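Local coordinates for protein glycoside hydrolase family 31 (Trueperella pyogenes, PDB 5I0F) that degrades cycloalternan, probably hydrolysing alpha-glycosidic bonds through a covalent glycosyl-enzyme intermediate, as in other family 31 glycoside hydrolases, at residues L297-N302 against M588-E593; T513-G518 against G526-G531; D532-W537 against G564-V569; W560-F565 against E573-A578. All coordinates share one frame; numbering follows the deposited sequence.

Contact 1. Residues L297-N302 against M588-E593; sequences LWASGN and MQYHSE. With BGC (beta-D-glucopyranose), chain C; GLC (alpha-D-glucopyranose), chain B; GLC (alpha-D-glucopyranose), chain D; GLC (alpha-D-glucopyranose), chain E.
Trp298 and Gln589 face each other in the parallel ladder that closes the (beta/alpha)8 barrel, where first strand 297-300 lies beside eighth strand 587-590. The backbone evidence is a pair of bonds around one residue: Trp298 N donates to Met588 O at 2.9 Å, and Tyr590 N donates to Trp298 O at 3.2 Å. On the inner face, Gln589 CG packs 3.5 Å from Trp298 CB, while the indole swings away to meet Phe514 and Gln589 NE2 goes to Asp561. The outer face is built by Leu297, Ala299, Met588 and Tyr590. Leu297 CD1 touches Met588 CG at 3.8 Å. With its CG between the backbone N and the carbonyl carbon (chi1 73°), the Tyr590 ring is laid against the neighbouring strand, and Ala299 CA makes a CH-pi contact 4.1 Å from the ring centroid, 22° off its normal. The phenol OH bonds to His317. Beyond the strands the two chains stay joined by Asn302 N, which donates to Ser592 O at 3.0 Å. There the contact becomes part of the glycan pocket, with Asn302 ND2 donating to O5 of an alpha-glucose (chain D) and also bonded to Glu330. His591 ND1 reaches Ser300 OG through a weak bond bent to 117°, and on the other side of the imidazole His591 NE2 meets both O4, to which it donates, and O3 of the beta-glucose, each at 2.9 Å.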
# COMPACT_ATOMS: atom_id res chain seq x y z
N LEU A 297 2.49 6.75 -21.98
CA LEU A 297 1.48 7.31 -21.07
C LEU A 297 0.36 6.30 -20.81
O LEU A 297 -0.18 5.66 -21.75
CB LEU A 297 0.92 8.61 -21.64
CG LEU A 297 -0.17 9.32 -20.82
CD1 LEU A 297 0.35 9.67 -19.45
CD2 LEU A 297 -0.62 10.56 -21.57
N TRP A 298 0.01 6.15 -19.53
CA TRP A 298 -1.13 5.35 -19.11
C TRP A 298 -2.34 6.28 -18.91
O TRP A 298 -2.24 7.25 -18.16
CB TRP A 298 -0.87 4.65 -17.78
CG TRP A 298 0.13 3.53 -17.81
CD1 TRP A 298 1.34 3.52 -18.44
CD2 TRP A 298 -0.02 2.27 -17.18
NE1 TRP A 298 1.97 2.31 -18.23
CE2 TRP A 298 1.15 1.52 -17.45
CE3 TRP A 298 -1.02 1.70 -16.39
CZ2 TRP A 298 1.34 0.22 -16.99
CZ3 TRP A 298 -0.83 0.39 -15.90
CH2 TRP A 298 0.34 -0.33 -16.20
N ALA A 299 -3.45 5.96 -19.57
CA ALA A 299 -4.72 6.71 -19.42
C ALA A 299 -5.68 5.92 -18.53
O ALA A 299 -5.85 4.73 -18.72
CB ALA A 299 -5.33 6.89 -20.77
N SER A 300 -6.34 6.59 -17.59
CA SER A 300 -7.28 5.94 -16.67
C SER A 300 -8.33 6.95 -16.19
O SER A 300 -8.07 8.16 -16.13
CB SER A 300 -6.51 5.35 -15.49
OG SER A 300 -7.36 4.71 -14.55
N GLY A 301 -9.50 6.43 -15.86
CA GLY A 301 -10.57 7.24 -15.29
C GLY A 301 -11.68 6.34 -14.83
O GLY A 301 -12.25 5.59 -15.63
N ASN A 302 -12.01 6.37 -13.54
CA ASN A 302 -13.01 5.44 -13.04
C ASN A 302 -14.39 5.59 -13.72
O ASN A 302 -15.14 4.61 -13.81
CB ASN A 302 -13.16 5.52 -11.52
CG ASN A 302 -14.09 4.45 -10.98
OD1 ASN A 302 -15.31 4.69 -10.80
ND2 ASN A 302 -13.57 3.26 -10.77
N MET A 588 4.25 6.55 -15.91
CA MET A 588 3.58 7.84 -16.12
C MET A 588 2.10 7.59 -16.38
O MET A 588 1.74 6.96 -17.39
CB MET A 588 4.23 8.56 -17.30
CG MET A 588 3.62 9.92 -17.58
SD MET A 588 4.26 10.61 -19.12
CE MET A 588 3.57 12.26 -18.98
N GLN A 589 1.23 8.09 -15.51
CA GLN A 589 -0.17 7.75 -15.53
C GLN A 589 -1.04 8.84 -14.94
O GLN A 589 -0.73 9.37 -13.86
CB GLN A 589 -0.37 6.46 -14.71
CG GLN A 589 -1.80 5.92 -14.62
CD GLN A 589 -2.40 5.91 -13.21
OE1 GLN A 589 -3.32 5.13 -12.93
NE2 GLN A 589 -1.89 6.76 -12.31
N TYR A 590 -2.15 9.13 -15.60
CA TYR A 590 -3.21 9.99 -15.00
C TYR A 590 -4.43 9.13 -14.67
O TYR A 590 -4.68 8.12 -15.31
CB TYR A 590 -3.54 11.19 -15.89
CG TYR A 590 -4.34 10.89 -17.15
CD1 TYR A 590 -5.72 10.69 -17.09
CD2 TYR A 590 -3.71 10.85 -18.41
CE1 TYR A 590 -6.46 10.43 -18.25
CE2 TYR A 590 -4.44 10.60 -19.56
CZ TYR A 590 -5.80 10.39 -19.49
OH TYR A 590 -6.51 10.14 -20.65
N HIS A 591 -5.19 9.58 -13.67
CA HIS A 591 -6.31 8.81 -13.13
C HIS A 591 -7.30 9.73 -12.42
O HIS A 591 -6.94 10.82 -11.98
CB HIS A 591 -5.75 7.72 -12.19
CG HIS A 591 -6.79 6.82 -11.58
ND1 HIS A 591 -7.80 6.24 -12.31
CD2 HIS A 591 -6.92 6.35 -10.31
CE1 HIS A 591 -8.56 5.50 -11.50
NE2 HIS A 591 -8.04 5.55 -10.28
N SER A 592 -8.54 9.29 -12.31
CA SER A 592 -9.56 10.02 -11.56
C SER A 592 -10.49 9.10 -10.77
O SER A 592 -10.93 8.04 -11.25
CB SER A 592 -10.40 10.89 -12.49
OG SER A 592 -11.05 10.14 -13.50
N GLU A 593 -10.81 9.55 -9.57
CA GLU A 593 -11.69 8.81 -8.67
C GLU A 593 -13.16 8.89 -9.10
O GLU A 593 -13.59 9.89 -9.68
CB GLU A 593 -11.53 9.40 -7.25
CG GLU A 593 -12.24 8.62 -6.15
CD GLU A 593 -11.94 9.19 -4.77
OE1 GLU A 593 -11.93 10.42 -4.61
OE2 GLU A 593 -11.71 8.40 -3.83
C2 BGC C . -7.80 2.56 -6.08
C3 BGC C . -8.31 3.67 -7.01
C4 BGC C . -9.51 3.16 -7.79
C5 BGC C . -10.60 2.62 -6.85
C6 BGC C . -11.69 1.94 -7.67
C1 BGC C . -8.72 1.34 -5.80
O2 BGC C . -6.80 2.89 -5.10
O3 BGC C . -7.26 4.10 -7.89
O4 BGC C . -10.06 4.20 -8.62
O5 BGC C . -10.11 1.70 -5.84
O6 BGC C . -12.82 1.63 -6.85
C1 GLC B . -15.37 8.24 -0.88
C2 GLC B . -15.20 9.09 -2.13
C3 GLC B . -15.77 8.37 -3.35
C4 GLC B . -15.16 6.97 -3.50
C5 GLC B . -15.39 6.19 -2.20
C6 GLC B . -14.86 4.76 -2.16
O1 GLC B . -16.76 8.10 -0.57
O2 GLC B . -15.87 10.35 -1.95
O3 GLC B . -15.52 9.17 -4.51
O4 GLC B . -15.74 6.26 -4.60
O5 GLC B . -14.81 6.94 -1.11
O6 GLC B . -13.58 4.60 -2.81
C1 GLC D . -14.05 2.13 -7.38
C2 GLC D . -15.18 1.96 -6.35
C3 GLC D . -15.61 0.51 -6.23
C4 GLC D . -15.90 -0.07 -7.61
C5 GLC D . -14.68 0.09 -8.51
C6 GLC D . -14.89 -0.47 -9.91
O2 GLC D . -14.76 2.43 -5.06
O3 GLC D . -16.77 0.41 -5.39
O4 GLC D . -16.24 -1.46 -7.48
O5 GLC D . -14.38 1.49 -8.62
O6 GLC D . -15.91 0.26 -10.58
C1 GLC E . -12.49 5.23 -2.11
C2 GLC E . -11.24 5.16 -2.99
C3 GLC E . -10.71 3.74 -3.07
C4 GLC E . -10.41 3.23 -1.66
C5 GLC E . -11.72 3.30 -0.87
C6 GLC E . -11.58 2.80 0.56
O2 GLC E . -11.56 5.67 -4.29
O3 GLC E . -9.51 3.72 -3.86
O4 GLC E . -9.88 1.89 -1.72
O5 GLC E . -12.22 4.65 -0.82
O6 GLC E . -10.82 3.70 1.38
O HOH W 1 -9.35 10.60 -15.64
O HOH W 2 -5.25 3.21 -13.25

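Contact 2. Residues T513-G518 against G526-G531; sequences TFSRSG and GLYWAG. With BGC (beta-D-glucopyranose), chain C; GLC (alpha-D-glucopyranose), chain E.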
# COMPACT_ATOMS: atom_id res chain seq x y z
N THR A 513 0.96 -6.71 -13.69
CA THR A 513 0.03 -6.32 -12.65
C THR A 513 0.39 -4.92 -12.14
O THR A 513 1.55 -4.52 -12.22
CB THR A 513 0.03 -7.30 -11.46
OG1 THR A 513 1.34 -7.39 -10.87
CG2 THR A 513 -0.40 -8.66 -11.93
N PHE A 514 -0.59 -4.20 -11.63
CA PHE A 514 -0.43 -2.81 -11.19
C PHE A 514 -1.13 -2.74 -9.83
O PHE A 514 -2.37 -2.74 -9.78
CB PHE A 514 -1.09 -1.91 -12.24
CG PHE A 514 -0.84 -0.42 -12.11
CD1 PHE A 514 0.43 0.10 -12.03
CD2 PHE A 514 -1.92 0.46 -12.15
CE1 PHE A 514 0.63 1.48 -11.95
CE2 PHE A 514 -1.73 1.84 -12.10
CZ PHE A 514 -0.46 2.35 -12.00
N SER A 515 -0.34 -2.67 -8.75
CA SER A 515 -0.82 -2.79 -7.36
C SER A 515 -0.44 -1.57 -6.54
O SER A 515 0.45 -0.84 -6.92
CB SER A 515 -0.18 -4.01 -6.68
OG SER A 515 -0.37 -5.17 -7.44
N ARG A 516 -1.16 -1.33 -5.43
CA ARG A 516 -0.79 -0.30 -4.46
C ARG A 516 -0.21 -0.89 -3.19
O ARG A 516 0.55 -0.21 -2.51
CB ARG A 516 -1.98 0.62 -4.10
CG ARG A 516 -3.13 -0.10 -3.40
CD ARG A 516 -4.35 0.80 -3.17
NE ARG A 516 -5.27 0.13 -2.24
CZ ARG A 516 -6.50 0.54 -1.93
NH1 ARG A 516 -7.03 1.62 -2.51
NH2 ARG A 516 -7.21 -0.12 -1.04
N SER A 517 -0.58 -2.12 -2.83
CA SER A 517 -0.09 -2.68 -1.60
C SER A 517 0.93 -3.79 -1.85
O SER A 517 1.00 -4.39 -2.94
CB SER A 517 -1.21 -3.15 -0.67
OG SER A 517 -1.88 -4.26 -1.23
N GLY A 518 1.71 -4.04 -0.82
CA GLY A 518 2.78 -5.01 -0.86
C GLY A 518 3.58 -5.13 0.42
O GLY A 518 3.27 -4.51 1.44
N GLY A 526 5.41 -7.43 -10.70
CA GLY A 526 4.77 -6.37 -11.46
C GLY A 526 5.14 -4.96 -11.08
O GLY A 526 6.29 -4.68 -10.67
N LEU A 527 4.14 -4.07 -11.24
CA LEU A 527 4.24 -2.63 -11.13
C LEU A 527 3.44 -2.12 -9.93
O LEU A 527 2.53 -2.82 -9.43
CB LEU A 527 3.63 -1.97 -12.37
CG LEU A 527 4.42 -1.93 -13.66
CD1 LEU A 527 5.06 -3.24 -14.04
CD2 LEU A 527 3.55 -1.36 -14.76
N TYR A 528 3.80 -0.92 -9.48
CA TYR A 528 3.21 -0.31 -8.29
C TYR A 528 2.87 1.14 -8.50
O TYR A 528 3.57 1.84 -9.22
CB TYR A 528 4.11 -0.51 -7.05
CG TYR A 528 4.18 -1.97 -6.72
CD1 TYR A 528 5.09 -2.81 -7.38
CD2 TYR A 528 3.24 -2.56 -5.87
CE1 TYR A 528 5.07 -4.19 -7.18
CE2 TYR A 528 3.26 -3.93 -5.63
CZ TYR A 528 4.17 -4.73 -6.29
OH TYR A 528 4.10 -6.09 -6.07
N TRP A 529 1.78 1.60 -7.90
CA TRP A 529 1.49 3.03 -7.86
C TRP A 529 1.27 3.44 -6.41
O TRP A 529 1.00 2.59 -5.56
CB TRP A 529 0.35 3.43 -8.81
CG TRP A 529 -1.04 3.45 -8.22
CD1 TRP A 529 -1.72 4.55 -7.81
CD2 TRP A 529 -1.91 2.34 -8.00
NE1 TRP A 529 -2.94 4.19 -7.29
CE2 TRP A 529 -3.10 2.84 -7.42
CE3 TRP A 529 -1.82 0.96 -8.25
CZ2 TRP A 529 -4.18 2.02 -7.08
CZ3 TRP A 529 -2.88 0.15 -7.90
CH2 TRP A 529 -4.05 0.68 -7.30
N ALA A 530 1.41 4.74 -6.14
CA ALA A 530 1.45 5.28 -4.79
C ALA A 530 0.08 5.42 -4.09
O ALA A 530 0.01 5.91 -2.99
CB ALA A 530 2.13 6.64 -4.84
N GLY A 531 -0.99 4.93 -4.70
CA GLY A 531 -2.31 4.91 -4.07
C GLY A 531 -3.08 6.21 -4.18
O GLY A 531 -2.91 6.97 -5.16
C2 BGC C . -7.80 2.56 -6.08
C3 BGC C . -8.31 3.67 -7.01
C4 BGC C . -9.51 3.16 -7.79
C5 BGC C . -10.60 2.62 -6.85
C6 BGC C . -11.69 1.94 -7.67
C1 BGC C . -8.72 1.34 -5.80
O2 BGC C . -6.80 2.89 -5.10
O3 BGC C . -7.26 4.10 -7.89
O4 BGC C . -10.06 4.20 -8.62
O5 BGC C . -10.11 1.70 -5.84
O6 BGC C . -12.82 1.63 -6.85
C1 GLC E . -12.49 5.23 -2.11
C2 GLC E . -11.24 5.16 -2.99
C3 GLC E . -10.71 3.74 -3.07
C4 GLC E . -10.41 3.23 -1.66
C5 GLC E . -11.72 3.30 -0.87
C6 GLC E . -11.58 2.80 0.56
O2 GLC E . -11.56 5.67 -4.29
O3 GLC E . -9.51 3.72 -3.86
O4 GLC E . -9.88 1.89 -1.72
O5 GLC E . -12.22 4.65 -0.82
O6 GLC E . -10.82 3.70 1.38
O HOH W 3 1.95 -5.52 -8.99
O HOH W 4 2.58 -7.15 -4.01
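Leu527 O is gripped by two donors: Ser515 N at 3.0 Å, and a water at 2.8 Å. That water in turn accepts from the hydroxyls of Thr513 and Ser515, so it ties both segments together; Ser515 OG also bonds to Thr466. Further bonds from Leu527 N to Thr513 O and from Trp529 N to Ser515 O make the parallel ladder between strands 513-515 and 527-529, the fifth and sixth of the barrel. Inside the barrel, Phe514 CZ presses on Trp529 CB at 3.5 Å. The two aromatic planes are 28° apart but slid so far that they barely overlap, with centroids 5.0 Å apart. Over one indole face comes Arg516, whose CB makes a CH-pi contact 3.8 Å from the centroid of the six-membered ring, 10° off its normal. From there the arginine runs extended beside the indole to the glycan pocket. Its NH1 donates to beta-glucose O2 at 2.9 Å and to O4 of an alpha-glucose (chain E) at 3.0 Å, while NE forms a salt bridge with Glu470. With Glu470 and the indole fixing its course, the guanidinium can hold two sugar units at once, and its charge probably polarises the two hydroxyls it binds.

Contact 3. Residues D532-W537 against G564-V569; sequences DEDSTW and GFSGPV. With CA (calcium ion), chain F; BGC (beta-D-glucopyranose), chain C; GLC (alpha-D-glucopyranose), chain E.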
# COMPACT_ATOMS: atom_id res chain seq x y z
N ASP A 532 -3.94 6.45 -3.20
CA ASP A 532 -4.97 7.47 -3.30
C ASP A 532 -4.57 8.78 -2.66
O ASP A 532 -4.22 8.80 -1.47
CB ASP A 532 -6.22 6.99 -2.58
CG ASP A 532 -6.85 5.79 -3.22
OD1 ASP A 532 -6.53 5.47 -4.37
OD2 ASP A 532 -7.74 5.20 -2.56
N GLU A 533 -4.66 9.88 -3.41
CA GLU A 533 -4.41 11.20 -2.84
C GLU A 533 -5.30 12.30 -3.39
O GLU A 533 -5.91 12.18 -4.45
CB GLU A 533 -2.93 11.63 -3.02
CG GLU A 533 -2.01 11.45 -1.79
CD GLU A 533 -2.30 12.40 -0.62
OE1 GLU A 533 -3.47 12.84 -0.44
OE2 GLU A 533 -1.35 12.71 0.16
N ASP A 534 -5.33 13.40 -2.64
CA ASP A 534 -5.92 14.66 -3.07
C ASP A 534 -5.03 15.35 -4.12
O ASP A 534 -3.84 15.05 -4.25
CB ASP A 534 -6.10 15.58 -1.87
CG ASP A 534 -7.21 15.11 -0.93
OD1 ASP A 534 -8.38 15.05 -1.37
OD2 ASP A 534 -6.91 14.79 0.24
N SER A 535 -5.63 16.27 -4.87
CA SER A 535 -4.92 17.07 -5.83
C SER A 535 -4.36 18.32 -5.17
O SER A 535 -4.91 19.43 -5.32
CB SER A 535 -5.82 17.47 -7.01
OG SER A 535 -6.15 16.33 -7.80
N THR A 536 -3.25 18.12 -4.46
CA THR A 536 -2.58 19.17 -3.70
C THR A 536 -1.07 19.19 -3.93
O THR A 536 -0.46 18.15 -4.30
CB THR A 536 -2.81 19.01 -2.19
OG1 THR A 536 -2.18 17.83 -1.71
CG2 THR A 536 -4.30 19.01 -1.84
N TRP A 537 -0.45 20.34 -3.64
CA TRP A 537 1.01 20.45 -3.69
C TRP A 537 1.68 19.53 -2.66
O TRP A 537 2.68 18.92 -2.95
CB TRP A 537 1.48 21.89 -3.53
CG TRP A 537 1.03 22.74 -4.66
CD1 TRP A 537 -0.12 23.49 -4.72
CD2 TRP A 537 1.69 22.93 -5.91
NE1 TRP A 537 -0.20 24.14 -5.93
CE2 TRP A 537 0.90 23.81 -6.69
CE3 TRP A 537 2.89 22.44 -6.45
CZ2 TRP A 537 1.26 24.22 -7.97
CZ3 TRP A 537 3.26 22.86 -7.75
CH2 TRP A 537 2.44 23.73 -8.49
N GLY A 564 -2.89 14.04 -8.48
CA GLY A 564 -3.96 13.56 -7.63
C GLY A 564 -5.23 13.12 -8.37
O GLY A 564 -5.59 13.67 -9.43
N PHE A 565 -5.91 12.13 -7.81
CA PHE A 565 -7.11 11.57 -8.44
C PHE A 565 -8.43 12.00 -7.81
O PHE A 565 -9.48 11.80 -8.44
CB PHE A 565 -7.00 10.05 -8.59
CG PHE A 565 -7.67 9.23 -7.51
CD1 PHE A 565 -7.52 9.49 -6.17
CD2 PHE A 565 -8.35 8.09 -7.87
CE1 PHE A 565 -8.14 8.69 -5.20
CE2 PHE A 565 -8.95 7.27 -6.93
CZ PHE A 565 -8.84 7.57 -5.59
N SER A 566 -8.38 12.56 -6.59
CA SER A 566 -9.59 12.79 -5.78
C SER A 566 -9.94 14.27 -5.71
O SER A 566 -9.06 15.13 -5.62
CB SER A 566 -9.38 12.25 -4.37
OG SER A 566 -10.51 12.47 -3.53
N GLY A 567 -11.23 14.57 -5.73
CA GLY A 567 -11.74 15.94 -5.62
C GLY A 567 -11.83 16.64 -6.96
O GLY A 567 -11.58 16.03 -8.02
N PRO A 568 -12.19 17.93 -6.93
CA PRO A 568 -12.17 18.74 -8.15
C PRO A 568 -10.83 18.58 -8.89
O PRO A 568 -9.83 18.25 -8.28
CB PRO A 568 -12.33 20.16 -7.61
CG PRO A 568 -13.17 19.98 -6.40
CD PRO A 568 -12.70 18.70 -5.78
N VAL A 569 -10.84 18.77 -10.21
CA VAL A 569 -9.57 18.68 -10.96
C VAL A 569 -8.47 19.58 -10.33
O VAL A 569 -8.78 20.63 -9.77
CB VAL A 569 -9.73 18.99 -12.46
CG1 VAL A 569 -10.74 18.04 -13.11
CG2 VAL A 569 -10.14 20.43 -12.70
CA CA F . -9.65 17.21 -1.81
C2 BGC C . -7.80 2.56 -6.08
C3 BGC C . -8.31 3.67 -7.01
C4 BGC C . -9.51 3.16 -7.79
C5 BGC C . -10.60 2.62 -6.85
C6 BGC C . -11.69 1.94 -7.67
C1 BGC C . -8.72 1.34 -5.80
O2 BGC C . -6.80 2.89 -5.10
O3 BGC C . -7.26 4.10 -7.89
O4 BGC C . -10.06 4.20 -8.62
O5 BGC C . -10.11 1.70 -5.84
O6 BGC C . -12.82 1.63 -6.85
C1 GLC E . -12.49 5.23 -2.11
C2 GLC E . -11.24 5.16 -2.99
C3 GLC E . -10.71 3.74 -3.07
C4 GLC E . -10.41 3.23 -1.66
C5 GLC E . -11.72 3.30 -0.87
C6 GLC E . -11.58 2.80 0.56
O2 GLC E . -11.56 5.67 -4.29
O3 GLC E . -9.51 3.72 -3.86
O4 GLC E . -9.88 1.89 -1.72
O5 GLC E . -12.22 4.65 -0.82
O6 GLC E . -10.82 3.70 1.38
O HOH W 5 -4.33 10.03 -6.31
O HOH W 6 -8.38 17.04 -3.82
O HOH W 7 -11.07 15.22 -2.49
O HOH W 8 -11.56 18.23 -2.57
O HOH W 9 -10.47 16.85 0.58
O HOH W 10 -8.08 18.51 -0.66
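From its CB outward, Asp532 crosses the ring of Phe565 obliquely. The two residues belong to loops at the C-terminal end of the (beta/alpha)8 barrel, one following strand 527-529 and the other strand 558-561. Asp532 CB sits 3.7 Å from Phe565 CE1. Past CG, which stands anti to the carbonyl carbon (chi1 -65°), the carboxylate plane turns to only 21° from the ring plane. Asp532 OD1 comes to 3.4 Å from Phe565 CZ. The same Asp532 OD1 accepts from beta-glucose O2 at 2.7 Å. The other oxygen, OD2, is 2.6 Å from O3 of an alpha-glucose (chain E). The neighbouring ring atom CE2 touches beta-glucose C3, so ring and carboxylate line one patch of the glycan pocket.

Behind this pair the backbones are joined through Glu533 O, which accepts from Ser566 N at 3.3 Å and, weakly, from Phe565 N. A water that accepts from both Glu533 N and Phe565 N adds a second link. The carboxylate of Glu533 folds back, and its OE1 takes the N-H of Asp534 as well as that of Ala202. Farther along, Ser535 centres an inverse gamma turn and packs on Gly564, its OG bonding to Ala563 O and Arg604. A calcium ion completes the junction. One of its waters, 2.4 Å from the metal, accepts from Ser535 N and donates to Ser566 O; another donates to Ser566 OG, which also bonds to Glu593. In addition to five waters, the calcium is bound by Asp534 OD1, which also takes a hydrogen bond from Lys201 NZ and lies 2.5 Å from the metal.

Contact 4. Residues W560-F565 against E573-A578; sequences WDLAGF and ELYARA. With BGC (beta-D-glucopyranose), chain C.
Leu562 carries its CG between the backbone N and the carbonyl carbon (chi1 68°), and Tyr575 carries its own anti to the backbone N (chi1 -167°); these two torsions bring Leu562 CD1 to 3.8 Å from Tyr575 CE1. The leucine belongs to a type II turn running from Asp561 to Gly564, closed by Gly564 N donating to Asp561 O at 3.0 Å. In such a turn the third residue has positive phi, and here Ala563 (phi 65°) points its methyl toward the helix. That CB fits among three helix residues: it is 3.8 Å from Ala578 CB, 4.0 Å from Tyr575 CA and, more loosely, 4.4 Å from Leu574 CG. Ala578 CB also lies 3.6 Å from Ala563 N. Trp560 adds its indole CH2, 3.8 Å from the same Ala578 CB, and Leu562 CA covers one face of that indole. The meeting is therefore apolar, with alanines allowing the turn and the helix to come close. The polar end of the tyrosine is served from outside, Tyr575 OH bonding to Arg604 O. The Trp560 ring also meets those of Trp558 and Phe540, with planes nearly parallel. The packing joins strand 558-561 and the turn after it to helix 572-583, the first two elements of a beta-alpha-beta unit of the TIM barrel, completed by strand 587-590.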
# COMPACT_ATOMS: atom_id res chain seq x y z
N TRP A 560 2.43 6.94 -10.02
CA TRP A 560 1.47 7.63 -9.16
C TRP A 560 0.41 8.29 -10.05
O TRP A 560 0.58 8.41 -11.26
CB TRP A 560 2.17 8.67 -8.25
CG TRP A 560 2.77 9.87 -9.00
CD1 TRP A 560 3.70 9.83 -10.01
CD2 TRP A 560 2.47 11.27 -8.80
NE1 TRP A 560 3.98 11.11 -10.45
CE2 TRP A 560 3.25 12.01 -9.73
CE3 TRP A 560 1.62 11.97 -7.94
CZ2 TRP A 560 3.20 13.40 -9.80
CZ3 TRP A 560 1.59 13.35 -8.00
CH2 TRP A 560 2.37 14.05 -8.94
N ASP A 561 -0.71 8.67 -9.43
CA ASP A 561 -1.77 9.41 -10.12
C ASP A 561 -1.31 10.86 -10.25
O ASP A 561 -1.36 11.62 -9.29
CB ASP A 561 -3.05 9.40 -9.30
CG ASP A 561 -3.60 8.00 -9.03
OD1 ASP A 561 -3.28 7.00 -9.74
OD2 ASP A 561 -4.37 7.93 -8.06
N LEU A 562 -0.82 11.25 -11.41
CA LEU A 562 -0.19 12.56 -11.49
C LEU A 562 -1.22 13.66 -11.16
O LEU A 562 -2.35 13.61 -11.62
CB LEU A 562 0.49 12.79 -12.86
CG LEU A 562 -0.37 12.90 -14.11
CD1 LEU A 562 -0.83 14.34 -14.39
CD2 LEU A 562 0.38 12.37 -15.32
N ALA A 563 -0.82 14.60 -10.29
CA ALA A 563 -1.64 15.69 -9.80
C ALA A 563 -2.84 15.29 -8.94
O ALA A 563 -3.70 16.12 -8.68
CB ALA A 563 -2.07 16.60 -10.96
N GLY A 564 -2.89 14.04 -8.48
CA GLY A 564 -3.96 13.56 -7.63
C GLY A 564 -5.23 13.12 -8.37
O GLY A 564 -5.59 13.67 -9.43
N PHE A 565 -5.91 12.13 -7.81
CA PHE A 565 -7.11 11.57 -8.44
C PHE A 565 -8.43 12.00 -7.81
O PHE A 565 -9.48 11.80 -8.44
CB PHE A 565 -7.00 10.05 -8.59
CG PHE A 565 -7.67 9.23 -7.51
CD1 PHE A 565 -7.52 9.49 -6.17
CD2 PHE A 565 -8.35 8.09 -7.87
CE1 PHE A 565 -8.14 8.69 -5.20
CE2 PHE A 565 -8.95 7.27 -6.93
CZ PHE A 565 -8.84 7.57 -5.59
N GLU A 573 -1.75 25.01 -12.67
CA GLU A 573 -0.32 25.05 -12.38
C GLU A 573 0.19 23.73 -11.78
O GLU A 573 1.29 23.28 -12.11
CB GLU A 573 -0.01 26.22 -11.42
CG GLU A 573 1.47 26.48 -11.28
CD GLU A 573 1.79 27.63 -10.33
OE1 GLU A 573 2.96 28.02 -10.28
OE2 GLU A 573 0.88 28.11 -9.60
N LEU A 574 -0.61 23.14 -10.91
CA LEU A 574 -0.28 21.85 -10.33
C LEU A 574 -0.28 20.77 -11.39
O LEU A 574 0.64 19.95 -11.44
CB LEU A 574 -1.24 21.49 -9.17
CG LEU A 574 -1.07 20.10 -8.55
CD1 LEU A 574 0.34 19.89 -8.01
CD2 LEU A 574 -2.12 19.94 -7.48
N TYR A 575 -1.30 20.75 -12.24
CA TYR A 575 -1.33 19.79 -13.34
C TYR A 575 -0.07 19.91 -14.21
O TYR A 575 0.58 18.91 -14.49
CB TYR A 575 -2.57 19.93 -14.18
CG TYR A 575 -2.82 18.78 -15.15
CD1 TYR A 575 -3.45 17.61 -14.72
CD2 TYR A 575 -2.46 18.87 -16.48
CE1 TYR A 575 -3.71 16.56 -15.60
CE2 TYR A 575 -2.73 17.83 -17.37
CZ TYR A 575 -3.35 16.68 -16.93
OH TYR A 575 -3.61 15.67 -17.83
N ALA A 576 0.29 21.13 -14.56
CA ALA A 576 1.50 21.36 -15.35
C ALA A 576 2.76 20.84 -14.70
O ALA A 576 3.55 20.16 -15.36
CB ALA A 576 1.66 22.83 -15.68
N ARG A 577 2.98 21.18 -13.43
CA ARG A 577 4.22 20.78 -12.75
C ARG A 577 4.26 19.26 -12.53
O ARG A 577 5.30 18.63 -12.69
CB ARG A 577 4.40 21.49 -11.41
CG ARG A 577 4.54 23.00 -11.46
CD ARG A 577 5.62 23.46 -12.41
NE ARG A 577 6.00 24.85 -12.20
CZ ARG A 577 6.85 25.53 -12.96
NH1 ARG A 577 7.44 24.97 -14.01
NH2 ARG A 577 7.14 26.80 -12.65
N ALA A 578 3.12 18.69 -12.19
CA ALA A 578 3.02 17.27 -11.92
C ALA A 578 3.15 16.44 -13.20
O ALA A 578 3.75 15.36 -13.18
CB ALA A 578 1.70 16.95 -11.24
C2 BGC C . -7.80 2.56 -6.08
C3 BGC C . -8.31 3.67 -7.01
C4 BGC C . -9.51 3.16 -7.79
C5 BGC C . -10.60 2.62 -6.85
C6 BGC C . -11.69 1.94 -7.67
C1 BGC C . -8.72 1.34 -5.80
O2 BGC C . -6.80 2.89 -5.10
O3 BGC C . -7.26 4.10 -7.89
O4 BGC C . -10.06 4.20 -8.62
O5 BGC C . -10.11 1.70 -5.84
O6 BGC C . -12.82 1.63 -6.85

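All four contacts belong to one (beta/alpha)8 barrel domain: two pair its strands, one joins loops and one packs a helix. Contact 1 pairs the first and last strands, so its segments span the others along the chain; contact 2 comes next, then contacts 3 and 4, which share Gly564 and Phe565 and have centres about 8 Å apart. Contact 2 lies about 14 Å from contact 1 and about 18 Å from contacts 3 and 4, centre to centre. Direct touches knit them: Trp298 packs on Leu527, and His591 on Phe565. Contacts 1, 2 and 3 place His591, Arg516 and Asp532 around the same beta-glucose, whereas contact 4 fastens the loop bearing Phe565 to its following helix.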